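Ral guanine nucleotide dissociation stimulator-like 2 (Mus musculus, PDB 4JGW) probably acts as a guanine nucleotide exchange factor and a putative effector of Ras or Rap, associating in vitro with GTP-bound Rap1A and H-Ras. Local coordinates at residues A[81-86]-A[123-128]; A[196-201]-A[448-453]; A[217-222]-A[435-440]; A[309-314]-A[388-393]; A[399-404]-A[420-425]. One frame throughout, in Å; residues are numbered along the deposited sequence.

Contact 1 (A[81-86]-A[123-128]); sequences ATHRAF and STWLAS
The imidazole of His-83 is sandwiched between two neighbours. The edge of the Trp-125 indole points at one face, and on the opposite face the aliphatic CG of Arg-84 lies 3.6 Å above the plane of the His-83 ring, offset toward its rim. The aromatic pair is an offset edge-to-face one, with planes at 85° and the centroids of the imidazole and the six-membered indole ring 5.1 Å apart. The indole presents its NE1–CZ2 border: CZ2 of Trp-125 comes to 3.5 Å from NE2 of His-83, and NE1 of Trp-125 lies 3.6 Å from CE1 of His-83. With its CG set between backbone N and carbonyl carbon (chi1 78°), His-83 swings the ring toward helix 108-128. Both rings are buried in the N-terminal Ras-GEF region, where His-83 also rests on Leu-92 and Trp-125 on Leu-80 and Leu-92. An aromatic ring with polar nitrogens suits such a place, because it packs like an apolar group while its nitrogens can still make hydrogen bonds. ND1 of His-83 bonds to the carbonyl of Leu-80, NE2 to Thr-89 OG1, and NE1 of Trp-125 to Asp-132 OD2. Since a carbonyl can only accept, ND1 should carry a proton; if the ring is neutral, NE2 would then be the acceptor for Thr-89, and the two bonds together would fix which way the imidazole is flipped.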
# COMPACT_ATOMS: atom_id res chain seq x y z
N ALA A 81 3.43 -12.25 2.00
CA ALA A 81 2.78 -10.94 1.91
C ALA A 81 1.26 -11.03 1.75
O ALA A 81 0.53 -10.17 2.25
CB ALA A 81 3.38 -10.12 0.78
N THR A 82 0.78 -12.07 1.07
CA THR A 82 -0.64 -12.18 0.72
C THR A 82 -1.44 -13.19 1.56
O THR A 82 -2.66 -13.29 1.40
CB THR A 82 -0.85 -12.52 -0.78
OG1 THR A 82 -0.29 -13.81 -1.07
CG2 THR A 82 -0.21 -11.47 -1.68
N HIS A 83 -0.77 -13.93 2.44
CA HIS A 83 -1.40 -15.07 3.13
C HIS A 83 -2.67 -14.74 3.93
O HIS A 83 -3.57 -15.57 4.02
CB HIS A 83 -0.39 -15.84 4.00
CG HIS A 83 -0.07 -15.17 5.30
ND1 HIS A 83 0.84 -14.14 5.41
CD2 HIS A 83 -0.52 -15.40 6.56
CE1 HIS A 83 0.93 -13.76 6.67
NE2 HIS A 83 0.11 -14.51 7.39
N ARG A 84 -2.74 -13.53 4.47
CA ARG A 84 -3.88 -13.11 5.29
C ARG A 84 -5.16 -12.93 4.47
O ARG A 84 -6.24 -12.75 5.04
CB ARG A 84 -3.55 -11.84 6.07
CG ARG A 84 -2.55 -12.06 7.19
CD ARG A 84 -2.56 -10.91 8.17
NE ARG A 84 -1.99 -11.31 9.45
CZ ARG A 84 -2.19 -10.69 10.60
NH1 ARG A 84 -2.97 -9.61 10.66
NH2 ARG A 84 -1.62 -11.15 11.71
N ALA A 85 -5.03 -12.98 3.14
CA ALA A 85 -6.19 -12.88 2.25
C ALA A 85 -6.95 -14.20 2.13
O ALA A 85 -8.15 -14.19 1.83
CB ALA A 85 -5.76 -12.37 0.88
N PHE A 86 -6.26 -15.32 2.34
CA PHE A 86 -6.87 -16.65 2.17
C PHE A 86 -6.69 -17.60 3.37
O PHE A 86 -7.41 -18.59 3.49
CB PHE A 86 -6.39 -17.32 0.87
CG PHE A 86 -4.89 -17.44 0.75
CD1 PHE A 86 -4.23 -18.58 1.20
CD2 PHE A 86 -4.14 -16.42 0.15
CE1 PHE A 86 -2.84 -18.69 1.08
CE2 PHE A 86 -2.76 -16.53 0.03
CZ PHE A 86 -2.11 -17.67 0.49
N SER A 123 12.46 -15.89 9.57
CA SER A 123 13.23 -14.65 9.77
C SER A 123 12.83 -13.59 8.75
O SER A 123 12.62 -12.43 9.12
CB SER A 123 14.74 -14.92 9.74
OG SER A 123 15.15 -15.50 8.52
N THR A 124 12.72 -13.99 7.49
CA THR A 124 12.25 -13.09 6.43
C THR A 124 10.83 -12.59 6.72
O THR A 124 10.56 -11.39 6.61
CB THR A 124 12.32 -13.77 5.03
OG1 THR A 124 13.68 -14.13 4.75
CG2 THR A 124 11.82 -12.83 3.94
N TRP A 125 9.95 -13.50 7.11
CA TRP A 125 8.56 -13.19 7.48
C TRP A 125 8.50 -12.16 8.61
O TRP A 125 7.76 -11.17 8.51
CB TRP A 125 7.82 -14.47 7.87
CG TRP A 125 6.33 -14.35 8.09
CD1 TRP A 125 5.55 -13.24 7.91
CD2 TRP A 125 5.43 -15.39 8.50
NE1 TRP A 125 4.23 -13.52 8.20
CE2 TRP A 125 4.14 -14.84 8.57
CE3 TRP A 125 5.61 -16.74 8.84
CZ2 TRP A 125 3.02 -15.59 8.95
CZ3 TRP A 125 4.50 -17.49 9.22
CH2 TRP A 125 3.22 -16.91 9.27
N LEU A 126 9.27 -12.39 9.66
CA LEU A 126 9.31 -11.51 10.82
C LEU A 126 9.90 -10.14 10.48
O LEU A 126 9.39 -9.11 10.93
CB LEU A 126 10.08 -12.16 11.97
CG LEU A 126 10.26 -11.41 13.29
CD1 LEU A 126 8.92 -11.07 13.94
CD2 LEU A 126 11.11 -12.24 14.23
N ALA A 127 10.97 -10.14 9.68
CA ALA A 127 11.61 -8.91 9.25
C ALA A 127 10.72 -8.09 8.32
O ALA A 127 10.61 -6.87 8.46
CB ALA A 127 12.95 -9.21 8.59
N SER A 128 10.06 -8.77 7.38
CA SER A 128 9.17 -8.12 6.42
C SER A 128 7.85 -7.67 7.05
O SER A 128 7.40 -6.55 6.80
CB SER A 128 8.88 -9.04 5.23
OG SER A 128 10.06 -9.32 4.50

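Contact 2 (A[196-201]-A[448-453]); sequences TDVLVF and QQWLQG
Trp-450 reaches from helix 445-453 to meet Asp-197, Val-198 and Phe-201, carrying the whole contact for residues 448-453. Before it, Gln-448 looks to another helix and pairs through NE2 with Gln-209 OE1. Trp-450 itself holds CG anti to its backbone N (chi1 171°), which sends the indole across to residues 196-201. Near the root of the side chain, CE1 of Phe-201 lies 3.9 Å from CG of Trp-450. This atom sits over one face of the indole, offset toward the rim, whereas CG of Trp-450 is at the edge of the Phe-201 ring; the planes meet obliquely at 53°. Farther out on that same face comes the carbonyl carbon of Asp-197. The CB of Asp-197 is 3.6 Å from Trp-450 NE1, so it is the aliphatic root of the aspartate that packs. At the far end of the indole, CH2 of Trp-450 touches CB of Val-198 at 3.7 Å. A tryptophan is long enough to span all three residues, and its one polar atom is satisfied by the carbonyl of Asp-194. After it, Leu-451 packs on Leu-210, and Gly-453 bonds through its backbone to Ala-193. The contact thus fastens the 3-10 turn leading into helix 203-219 against helix 445-453 in the Ras-GEF domain, with Leu-206 of helix 203-219 and Leu-290 and Trp-294 of helix 284-303 closing over Val-198.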
# COMPACT_ATOMS: atom_id res chain seq x y z
N THR A 196 -10.04 29.72 6.62
CA THR A 196 -9.52 30.72 5.68
C THR A 196 -8.09 31.18 6.02
O THR A 196 -7.49 31.94 5.26
CB THR A 196 -10.46 31.95 5.55
OG1 THR A 196 -10.40 32.75 6.73
CG2 THR A 196 -11.91 31.52 5.30
N ASP A 197 -7.55 30.72 7.15
CA ASP A 197 -6.18 31.04 7.56
C ASP A 197 -5.11 30.33 6.73
O ASP A 197 -3.92 30.51 6.97
CB ASP A 197 -5.97 30.75 9.05
CG ASP A 197 -6.36 31.92 9.94
OD1 ASP A 197 -6.62 33.03 9.42
OD2 ASP A 197 -6.40 31.73 11.18
N VAL A 198 -5.54 29.51 5.77
CA VAL A 198 -4.63 28.92 4.79
C VAL A 198 -3.82 30.02 4.08
O VAL A 198 -2.69 29.80 3.67
CB VAL A 198 -5.40 28.02 3.76
CG1 VAL A 198 -6.38 28.84 2.93
CG2 VAL A 198 -4.43 27.27 2.86
N LEU A 199 -4.42 31.21 3.99
CA LEU A 199 -3.81 32.39 3.37
C LEU A 199 -2.62 32.93 4.17
O LEU A 199 -1.74 33.58 3.60
CB LEU A 199 -4.86 33.49 3.19
CG LEU A 199 -6.04 33.26 2.25
CD1 LEU A 199 -7.08 34.36 2.42
CD2 LEU A 199 -5.60 33.17 0.79
N VAL A 200 -2.61 32.67 5.47
CA VAL A 200 -1.60 33.19 6.40
C VAL A 200 -0.23 32.51 6.25
O VAL A 200 0.80 33.10 6.60
CB VAL A 200 -2.11 33.12 7.87
CG1 VAL A 200 -0.99 33.29 8.88
CG2 VAL A 200 -3.19 34.18 8.10
N PHE A 201 -0.22 31.28 5.74
CA PHE A 201 1.02 30.54 5.55
C PHE A 201 1.44 30.53 4.08
O PHE A 201 0.61 30.69 3.19
CB PHE A 201 0.87 29.10 6.05
CG PHE A 201 0.33 28.99 7.45
CD1 PHE A 201 -0.99 28.59 7.66
CD2 PHE A 201 1.13 29.28 8.55
CE1 PHE A 201 -1.50 28.49 8.95
CE2 PHE A 201 0.63 29.18 9.84
CZ PHE A 201 -0.69 28.78 10.04
N GLN A 448 0.93 22.88 11.66
CA GLN A 448 0.39 21.64 12.23
C GLN A 448 -0.76 21.91 13.19
O GLN A 448 -1.78 21.22 13.15
CB GLN A 448 1.49 20.82 12.92
CG GLN A 448 2.50 20.17 11.96
CD GLN A 448 1.89 19.07 11.09
OE1 GLN A 448 0.89 18.45 11.44
NE2 GLN A 448 2.52 18.83 9.94
N GLN A 449 -0.60 22.92 14.05
CA GLN A 449 -1.64 23.32 15.00
C GLN A 449 -2.91 23.80 14.29
O GLN A 449 -4.02 23.51 14.72
CB GLN A 449 -1.12 24.38 15.97
CG GLN A 449 -2.06 24.67 17.15
CD GLN A 449 -1.44 25.55 18.22
OE1 GLN A 449 -0.74 26.52 17.92
NE2 GLN A 449 -1.70 25.21 19.48
N TRP A 450 -2.73 24.54 13.19
CA TRP A 450 -3.85 25.00 12.37
C TRP A 450 -4.59 23.82 11.71
O TRP A 450 -5.82 23.78 11.72
CB TRP A 450 -3.37 26.00 11.30
CG TRP A 450 -4.42 26.33 10.28
CD1 TRP A 450 -5.50 27.15 10.45
CD2 TRP A 450 -4.49 25.86 8.93
NE1 TRP A 450 -6.24 27.21 9.29
CE2 TRP A 450 -5.64 26.43 8.34
CE3 TRP A 450 -3.68 25.00 8.16
CZ2 TRP A 450 -6.01 26.17 7.01
CZ3 TRP A 450 -4.05 24.75 6.84
CH2 TRP A 450 -5.20 25.33 6.28
N LEU A 451 -3.82 22.87 11.17
CA LEU A 451 -4.39 21.67 10.55
C LEU A 451 -5.18 20.82 11.54
O LEU A 451 -6.20 20.23 11.17
CB LEU A 451 -3.28 20.83 9.90
CG LEU A 451 -2.69 21.33 8.59
CD1 LEU A 451 -1.32 20.70 8.34
CD2 LEU A 451 -3.63 21.06 7.42
N GLN A 452 -4.72 20.77 12.78
CA GLN A 452 -5.38 20.02 13.86
C GLN A 452 -6.68 20.67 14.32
O GLN A 452 -7.61 19.97 14.74
CB GLN A 452 -4.42 19.86 15.04
CG GLN A 452 -3.27 18.88 14.80
CD GLN A 452 -2.06 19.13 15.69
OE1 GLN A 452 -1.98 20.14 16.39
NE2 GLN A 452 -1.11 18.20 15.67
N GLY A 453 -6.75 21.99 14.23
CA GLY A 453 -7.93 22.74 14.66
C GLY A 453 -9.05 22.80 13.63
O GLY A 453 -10.15 23.26 13.92

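Contact 3 (A[217-222]-A[435-440]); sequences LFLNLI and ECRGYD
Cys-436 and Phe-218 form a sulfur-aromatic contact where helices 203-219 and 416-436 of the Ras-GEF (Cdc25-homology) domain end close together. The sulfur approaches the ring from its rim: SG of Cys-436 lies 5.2 Å from the centroid of the Phe-218 ring, 90° off the normal, and 3.8 Å from Phe-218 CD2. CB of Cys-436 is at that edge too, in plane. SG also meets CG of Leu-219 at 4.0 Å, roughly at right angles to its approach to the ring. A cysteine suits this buried position, being small and polarisable, and a chi1 of -177° turns its sulfur into the angle between phenylalanine and leucine. Nearer the surface, CD2 of Leu-219 touches CG of Arg-437 at 3.7 Å and also lies over one face of the guanidinium, offset toward its rim. The arginine, extended from CG to NE, crosses the leucine at a slant and remains exposed. Farther out, Phe-218 is packed by Leu-429, Leu-432 and Pro-389, and Cys-436 opens a type I beta turn that ends at Tyr-439. One side-chain nitrogen, NE2 of Gln-433, hydrogen-bonds to Phe-218 O in the last turn of helix 203-219 and to Leu-221 O just past its end.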
# COMPACT_ATOMS: atom_id res chain seq x y z
N LEU A 217 2.30 8.43 7.18
CA LEU A 217 1.18 7.50 7.03
C LEU A 217 1.46 6.48 5.93
O LEU A 217 1.15 5.29 6.08
CB LEU A 217 -0.13 8.24 6.74
CG LEU A 217 -0.77 9.00 7.91
CD1 LEU A 217 -1.84 9.94 7.39
CD2 LEU A 217 -1.35 8.06 8.96
N PHE A 218 2.04 6.93 4.82
CA PHE A 218 2.38 6.04 3.72
C PHE A 218 3.50 5.08 4.11
O PHE A 218 3.53 3.94 3.64
CB PHE A 218 2.74 6.83 2.46
CG PHE A 218 3.17 5.97 1.30
CD1 PHE A 218 2.31 5.00 0.77
CD2 PHE A 218 4.44 6.11 0.74
CE1 PHE A 218 2.71 4.20 -0.29
CE2 PHE A 218 4.84 5.31 -0.32
CZ PHE A 218 3.98 4.35 -0.83
N LEU A 219 4.42 5.54 4.97
CA LEU A 219 5.49 4.68 5.49
C LEU A 219 4.97 3.66 6.50
O LEU A 219 5.53 2.56 6.61
CB LEU A 219 6.61 5.52 6.12
CG LEU A 219 7.55 6.26 5.16
CD1 LEU A 219 8.60 7.05 5.94
CD2 LEU A 219 8.21 5.28 4.20
N ASN A 220 3.92 4.03 7.23
CA ASN A 220 3.29 3.13 8.19
C ASN A 220 2.26 2.19 7.55
O ASN A 220 1.66 1.35 8.23
CB ASN A 220 2.64 3.92 9.33
CG ASN A 220 3.67 4.56 10.27
OD1 ASN A 220 4.62 3.91 10.69
ND2 ASN A 220 3.45 5.82 10.60
N LEU A 221 2.07 2.33 6.24
CA LEU A 221 1.12 1.50 5.50
C LEU A 221 1.60 0.05 5.41
O LEU A 221 2.72 -0.22 5.00
CB LEU A 221 0.88 2.06 4.09
CG LEU A 221 -0.11 1.32 3.18
CD1 LEU A 221 -1.55 1.60 3.58
CD2 LEU A 221 0.12 1.69 1.73
N ILE A 222 0.72 -0.86 5.81
CA ILE A 222 0.93 -2.29 5.61
C ILE A 222 0.28 -2.65 4.27
O ILE A 222 -0.95 -2.67 4.17
CB ILE A 222 0.36 -3.12 6.78
CG1 ILE A 222 0.98 -2.65 8.11
CG2 ILE A 222 0.62 -4.61 6.56
CD1 ILE A 222 0.29 -3.18 9.36
N GLU A 435 11.43 5.07 -1.55
CA GLU A 435 11.66 6.37 -2.17
C GLU A 435 11.08 7.49 -1.30
O GLU A 435 11.65 8.58 -1.23
CB GLU A 435 11.05 6.42 -3.58
CG GLU A 435 11.71 7.45 -4.49
CD GLU A 435 10.95 7.66 -5.79
OE1 GLU A 435 10.37 6.69 -6.33
OE2 GLU A 435 10.95 8.81 -6.29
N CYS A 436 9.96 7.21 -0.64
CA CYS A 436 9.33 8.13 0.31
C CYS A 436 10.24 8.46 1.50
O CYS A 436 10.18 9.57 2.04
CB CYS A 436 8.01 7.55 0.82
SG CYS A 436 7.07 8.64 1.92
N ARG A 437 11.08 7.50 1.89
CA ARG A 437 12.06 7.69 2.96
C ARG A 437 13.08 8.80 2.64
O ARG A 437 13.69 9.37 3.55
CB ARG A 437 12.79 6.38 3.27
CG ARG A 437 11.89 5.29 3.84
CD ARG A 437 12.65 4.06 4.29
NE ARG A 437 11.75 3.08 4.90
CZ ARG A 437 11.24 2.02 4.28
NH1 ARG A 437 11.53 1.78 3.01
NH2 ARG A 437 10.43 1.20 4.93
N GLY A 438 13.22 9.10 1.35
CA GLY A 438 14.12 10.15 0.87
C GLY A 438 13.76 11.58 1.27
O GLY A 438 14.61 12.47 1.19
N TYR A 439 12.51 11.80 1.69
CA TYR A 439 12.08 13.12 2.18
C TYR A 439 12.90 13.59 3.37
O TYR A 439 13.27 12.80 4.24
CB TYR A 439 10.60 13.11 2.58
CG TYR A 439 9.60 13.24 1.44
CD1 TYR A 439 8.60 12.28 1.27
CD2 TYR A 439 9.64 14.32 0.56
CE1 TYR A 439 7.67 12.39 0.24
CE2 TYR A 439 8.72 14.43 -0.48
CZ TYR A 439 7.74 13.47 -0.63
OH TYR A 439 6.81 13.56 -1.64
N ASP A 440 13.17 14.90 3.40
CA ASP A 440 13.84 15.54 4.53
C ASP A 440 13.07 16.81 4.88
O ASP A 440 13.43 17.91 4.46
CB ASP A 440 15.30 15.84 4.18
CG ASP A 440 16.12 16.26 5.40
OD1 ASP A 440 17.17 16.90 5.21
OD2 ASP A 440 15.71 15.94 6.55

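Contact 4 (A[309-314]-A[388-393]); sequences SVYAVV and VPYLGT
Tyr-311 projects from helix 307-318 onto the ring of Tyr-390, which belongs to the strip of chain entering helix 392-404. Its CB lies 4.2 Å from CG of Tyr-390, at the root of that ring. With chi1 at -169°, CG of Tyr-311 leaves on the side of the carbonyl carbon, which carries the phenol across to the face of Tyr-390. The next atom, CD2 of Tyr-311, sits over the centre of the Tyr-390 ring, 3.4 Å above its plane. Beyond it, CE2 of Tyr-311 is 3.4 Å from CZ of Tyr-390 and equally near its OH. The CD2–CE2 bond of Tyr-311 therefore does most of the touching, and with planes at 36° and centroids 4.3 Å apart the arrangement is oblique, neither a parallel stack nor a T. The opposite face of Tyr-390 is occupied by the backbone N of Gly-392, 3.6 Å above the ring centre; glycine, with no CB, can bring its main chain this close. Tyrosine suits both partly exposed places, since its flat ring gives an apolar face to pack while its hydroxyl tolerates a position near solvent. Around the pair, the Tyr-311 ring also meets Phe-347, and that of Tyr-390 meets Phe-253 on helix 244-264. The tyrosines thereby join helix 307-318, which packs on helices 284-303 and 244-264, to the segment that passes helix 203-219 on its way into helix 392-404.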
# COMPACT_ATOMS: atom_id res chain seq x y z
N SER A 309 -1.91 14.40 -1.85
CA SER A 309 -2.51 15.71 -1.54
C SER A 309 -2.84 16.53 -2.79
O SER A 309 -3.76 17.35 -2.76
CB SER A 309 -1.66 16.50 -0.56
OG SER A 309 -1.99 16.15 0.77
N VAL A 310 -2.11 16.30 -3.88
CA VAL A 310 -2.48 16.87 -5.18
C VAL A 310 -3.90 16.47 -5.53
O VAL A 310 -4.73 17.32 -5.87
CB VAL A 310 -1.51 16.45 -6.32
CG1 VAL A 310 -2.09 16.81 -7.69
CG2 VAL A 310 -0.17 17.12 -6.15
N TYR A 311 -4.19 15.17 -5.42
CA TYR A 311 -5.52 14.65 -5.72
C TYR A 311 -6.55 15.09 -4.70
O TYR A 311 -7.70 15.34 -5.06
CB TYR A 311 -5.52 13.13 -5.86
CG TYR A 311 -6.82 12.59 -6.43
CD1 TYR A 311 -7.17 12.83 -7.76
CD2 TYR A 311 -7.70 11.87 -5.64
CE1 TYR A 311 -8.37 12.35 -8.28
CE2 TYR A 311 -8.90 11.38 -6.15
CZ TYR A 311 -9.22 11.62 -7.47
OH TYR A 311 -10.41 11.14 -7.98
N ALA A 312 -6.15 15.17 -3.43
CA ALA A 312 -7.04 15.63 -2.37
C ALA A 312 -7.56 17.03 -2.65
O ALA A 312 -8.76 17.29 -2.55
CB ALA A 312 -6.34 15.57 -1.02
N VAL A 313 -6.65 17.92 -3.04
CA VAL A 313 -6.99 19.32 -3.31
C VAL A 313 -7.75 19.46 -4.63
O VAL A 313 -8.77 20.14 -4.68
CB VAL A 313 -5.73 20.23 -3.29
CG1 VAL A 313 -6.08 21.66 -3.68
CG2 VAL A 313 -5.07 20.21 -1.92
N VAL A 314 -7.25 18.81 -5.68
CA VAL A 314 -7.87 18.91 -7.01
C VAL A 314 -9.29 18.32 -7.05
O VAL A 314 -10.17 18.90 -7.69
CB VAL A 314 -6.95 18.32 -8.13
CG1 VAL A 314 -7.10 16.81 -8.24
CG2 VAL A 314 -7.24 18.98 -9.46
N VAL A 388 4.93 10.54 -2.53
CA VAL A 388 3.74 10.00 -1.87
C VAL A 388 2.65 9.79 -2.93
O VAL A 388 2.11 10.75 -3.47
CB VAL A 388 3.18 10.93 -0.75
CG1 VAL A 388 1.99 10.27 -0.06
CG2 VAL A 388 4.24 11.29 0.27
N PRO A 389 2.34 8.52 -3.24
CA PRO A 389 1.31 8.25 -4.23
C PRO A 389 -0.09 8.43 -3.66
O PRO A 389 -0.29 8.35 -2.45
CB PRO A 389 1.54 6.78 -4.58
CG PRO A 389 2.11 6.19 -3.35
CD PRO A 389 2.92 7.28 -2.69
N TYR A 390 -1.05 8.70 -4.55
CA TYR A 390 -2.46 8.61 -4.20
C TYR A 390 -2.80 7.12 -4.12
O TYR A 390 -2.73 6.40 -5.12
CB TYR A 390 -3.33 9.34 -5.22
CG TYR A 390 -4.82 9.07 -5.08
CD1 TYR A 390 -5.48 9.29 -3.87
CD2 TYR A 390 -5.57 8.58 -6.16
CE1 TYR A 390 -6.84 9.04 -3.73
CE2 TYR A 390 -6.93 8.33 -6.03
CZ TYR A 390 -7.56 8.56 -4.81
OH TYR A 390 -8.91 8.32 -4.68
N LEU A 391 -3.14 6.68 -2.91
CA LEU A 391 -3.35 5.26 -2.64
C LEU A 391 -4.59 4.68 -3.34
O LEU A 391 -4.61 3.49 -3.68
CB LEU A 391 -3.43 5.02 -1.12
CG LEU A 391 -3.40 3.58 -0.60
CD1 LEU A 391 -2.18 2.80 -1.09
CD2 LEU A 391 -3.46 3.57 0.92
N GLY A 392 -5.59 5.52 -3.56
CA GLY A 392 -6.86 5.11 -4.18
C GLY A 392 -6.73 4.34 -5.48
O GLY A 392 -7.53 3.44 -5.75
N THR A 393 -5.73 4.69 -6.28
CA THR A 393 -5.45 4.02 -7.54
C THR A 393 -4.97 2.58 -7.33
O THR A 393 -5.32 1.68 -8.09
CB THR A 393 -4.42 4.80 -8.39
OG1 THR A 393 -4.72 6.20 -8.33
CG2 THR A 393 -4.44 4.34 -9.84

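Contact 5 (A[399-404]-A[420-425]); sequences VMLDAA and RKEFAI
Apolar packing carries this contact, and Leu-401 is at its centre. A chi1 of -175° swings the leucine's CG away from its own backbone N and aims both methyls at the helix across. Its CD2 does most of the touching, lying 3.8 Å from CD1 of Ile-425 and 3.7 Å from CG of Glu-422. It also reaches the backbone, 3.6 Å from N of Glu-422. The other methyl, CD1 of Leu-401, runs against the aliphatic part of Lys-421, 3.9 Å from its CD, while the extended lysine carries its amine away. Long side chains with apolar stems suit this half-buried seam. Salt bridges lie around it: Glu-422 OE1 pairs with Arg-419 and Asp-402 OD1 with Lys-418, which would offset the nearness of the two carboxylates. The two segments run antiparallel, at 177° with axes 10.6 Å apart, and their helices 392-404 and 416-436 form a pair consistent with the helical hairpin of Cdc25-homology domains. Helix 75-82 of the N-terminal region packs alongside helix 416-436 through Thr-82, Pro-77 and Ala-78.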
# COMPACT_ATOMS: atom_id res chain seq x y z
N VAL A 399 -8.84 -4.08 -6.19
CA VAL A 399 -10.25 -4.47 -6.22
C VAL A 399 -10.60 -5.10 -7.58
O VAL A 399 -11.28 -6.13 -7.63
CB VAL A 399 -11.21 -3.29 -5.85
CG1 VAL A 399 -12.65 -3.61 -6.22
CG2 VAL A 399 -11.12 -2.98 -4.37
N MET A 400 -10.11 -4.49 -8.67
CA MET A 400 -10.27 -5.05 -10.02
C MET A 400 -9.73 -6.47 -10.09
O MET A 400 -10.40 -7.38 -10.59
CB MET A 400 -9.55 -4.21 -11.08
CG MET A 400 -10.10 -2.82 -11.39
SD MET A 400 -11.89 -2.64 -11.38
CE MET A 400 -12.06 -1.81 -9.81
N LEU A 401 -8.51 -6.65 -9.60
CA LEU A 401 -7.81 -7.93 -9.65
C LEU A 401 -8.52 -9.00 -8.82
O LEU A 401 -8.63 -10.15 -9.25
CB LEU A 401 -6.36 -7.75 -9.17
CG LEU A 401 -5.38 -8.93 -9.23
CD1 LEU A 401 -5.17 -9.42 -10.66
CD2 LEU A 401 -4.06 -8.50 -8.62
N ASP A 402 -9.01 -8.61 -7.64
CA ASP A 402 -9.75 -9.52 -6.77
C ASP A 402 -11.06 -9.99 -7.41
O ASP A 402 -11.42 -11.16 -7.29
CB ASP A 402 -10.03 -8.86 -5.42
CG ASP A 402 -10.76 -9.78 -4.45
OD1 ASP A 402 -10.32 -10.94 -4.28
OD2 ASP A 402 -11.77 -9.34 -3.87
N ALA A 403 -11.75 -9.08 -8.10
CA ALA A 403 -12.98 -9.41 -8.81
C ALA A 403 -12.73 -10.28 -10.04
O ALA A 403 -13.52 -11.16 -10.37
CB ALA A 403 -13.72 -8.14 -9.21
N ALA A 404 -11.60 -10.04 -10.72
CA ALA A 404 -11.28 -10.72 -11.97
C ALA A 404 -10.73 -12.14 -11.77
O ALA A 404 -10.95 -13.01 -12.61
CB ALA A 404 -10.30 -9.89 -12.79
N ARG A 420 0.44 -13.85 -7.00
CA ARG A 420 1.62 -13.31 -7.67
C ARG A 420 1.32 -11.93 -8.26
O ARG A 420 2.13 -11.01 -8.15
CB ARG A 420 2.10 -14.24 -8.78
CG ARG A 420 2.80 -15.48 -8.29
CD ARG A 420 3.29 -16.35 -9.44
NE ARG A 420 3.58 -17.69 -8.97
CZ ARG A 420 4.76 -18.10 -8.52
NH1 ARG A 420 5.80 -17.27 -8.49
NH2 ARG A 420 4.90 -19.35 -8.09
N LYS A 421 0.14 -11.82 -8.88
CA LYS A 421 -0.32 -10.57 -9.48
C LYS A 421 -0.58 -9.53 -8.39
O LYS A 421 -0.37 -8.34 -8.61
CB LYS A 421 -1.59 -10.81 -10.30
CG LYS A 421 -1.41 -11.74 -11.49
CD LYS A 421 -2.71 -11.94 -12.25
CE LYS A 421 -2.59 -13.06 -13.27
NZ LYS A 421 -3.78 -13.11 -14.17
N GLU A 422 -1.04 -9.99 -7.23
CA GLU A 422 -1.21 -9.13 -6.07
C GLU A 422 0.13 -8.64 -5.54
O GLU A 422 0.30 -7.45 -5.29
CB GLU A 422 -2.02 -9.84 -4.98
CG GLU A 422 -3.52 -9.86 -5.27
CD GLU A 422 -4.32 -10.64 -4.25
OE1 GLU A 422 -3.76 -11.56 -3.61
OE2 GLU A 422 -5.52 -10.35 -4.10
N PHE A 423 1.09 -9.56 -5.40
CA PHE A 423 2.44 -9.20 -4.94
C PHE A 423 3.12 -8.19 -5.87
O PHE A 423 3.79 -7.29 -5.40
CB PHE A 423 3.32 -10.45 -4.75
CG PHE A 423 4.72 -10.13 -4.30
CD1 PHE A 423 4.97 -9.72 -2.99
CD2 PHE A 423 5.79 -10.24 -5.18
CE1 PHE A 423 6.27 -9.43 -2.57
CE2 PHE A 423 7.09 -9.95 -4.77
CZ PHE A 423 7.33 -9.54 -3.47
N ALA A 424 2.93 -8.35 -7.18
CA ALA A 424 3.46 -7.41 -8.17
C ALA A 424 3.08 -5.97 -7.82
O ALA A 424 3.94 -5.08 -7.80
CB ALA A 424 2.97 -7.76 -9.58
N ILE A 425 1.80 -5.75 -7.53
CA ILE A 425 1.28 -4.44 -7.13
C ILE A 425 1.84 -4.03 -5.77
O ILE A 425 2.20 -2.87 -5.57
CB ILE A 425 -0.27 -4.42 -7.12
CG1 ILE A 425 -0.81 -4.58 -8.55
CG2 ILE A 425 -0.80 -3.13 -6.49
CD1 ILE A 425 -2.21 -5.19 -8.61

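Overall arrangement
From the N terminus, contact 1 comes first, closing a largely helical loop of 36 residues within the N-terminal Ras-GEF region. Everything after it belongs to one nested system. Contact 2 closes the widest loop, bringing the lead-in to helix 203-219 against helix 445-453; inside it lies contact 3, and inside that contacts 4 and 5 follow in series. None of the loops cross. Contacts 3 and 4 touch, Phe-218 against Pro-389 and Tyr-439 against Val-388, whereas contacts 3 and 5 share helix 416-436. Contacts 1 and 2 lie about 40 Å apart between centres. One place where the two regions meet is the touch between contacts 1 and 5, Ala-81 against Phe-423.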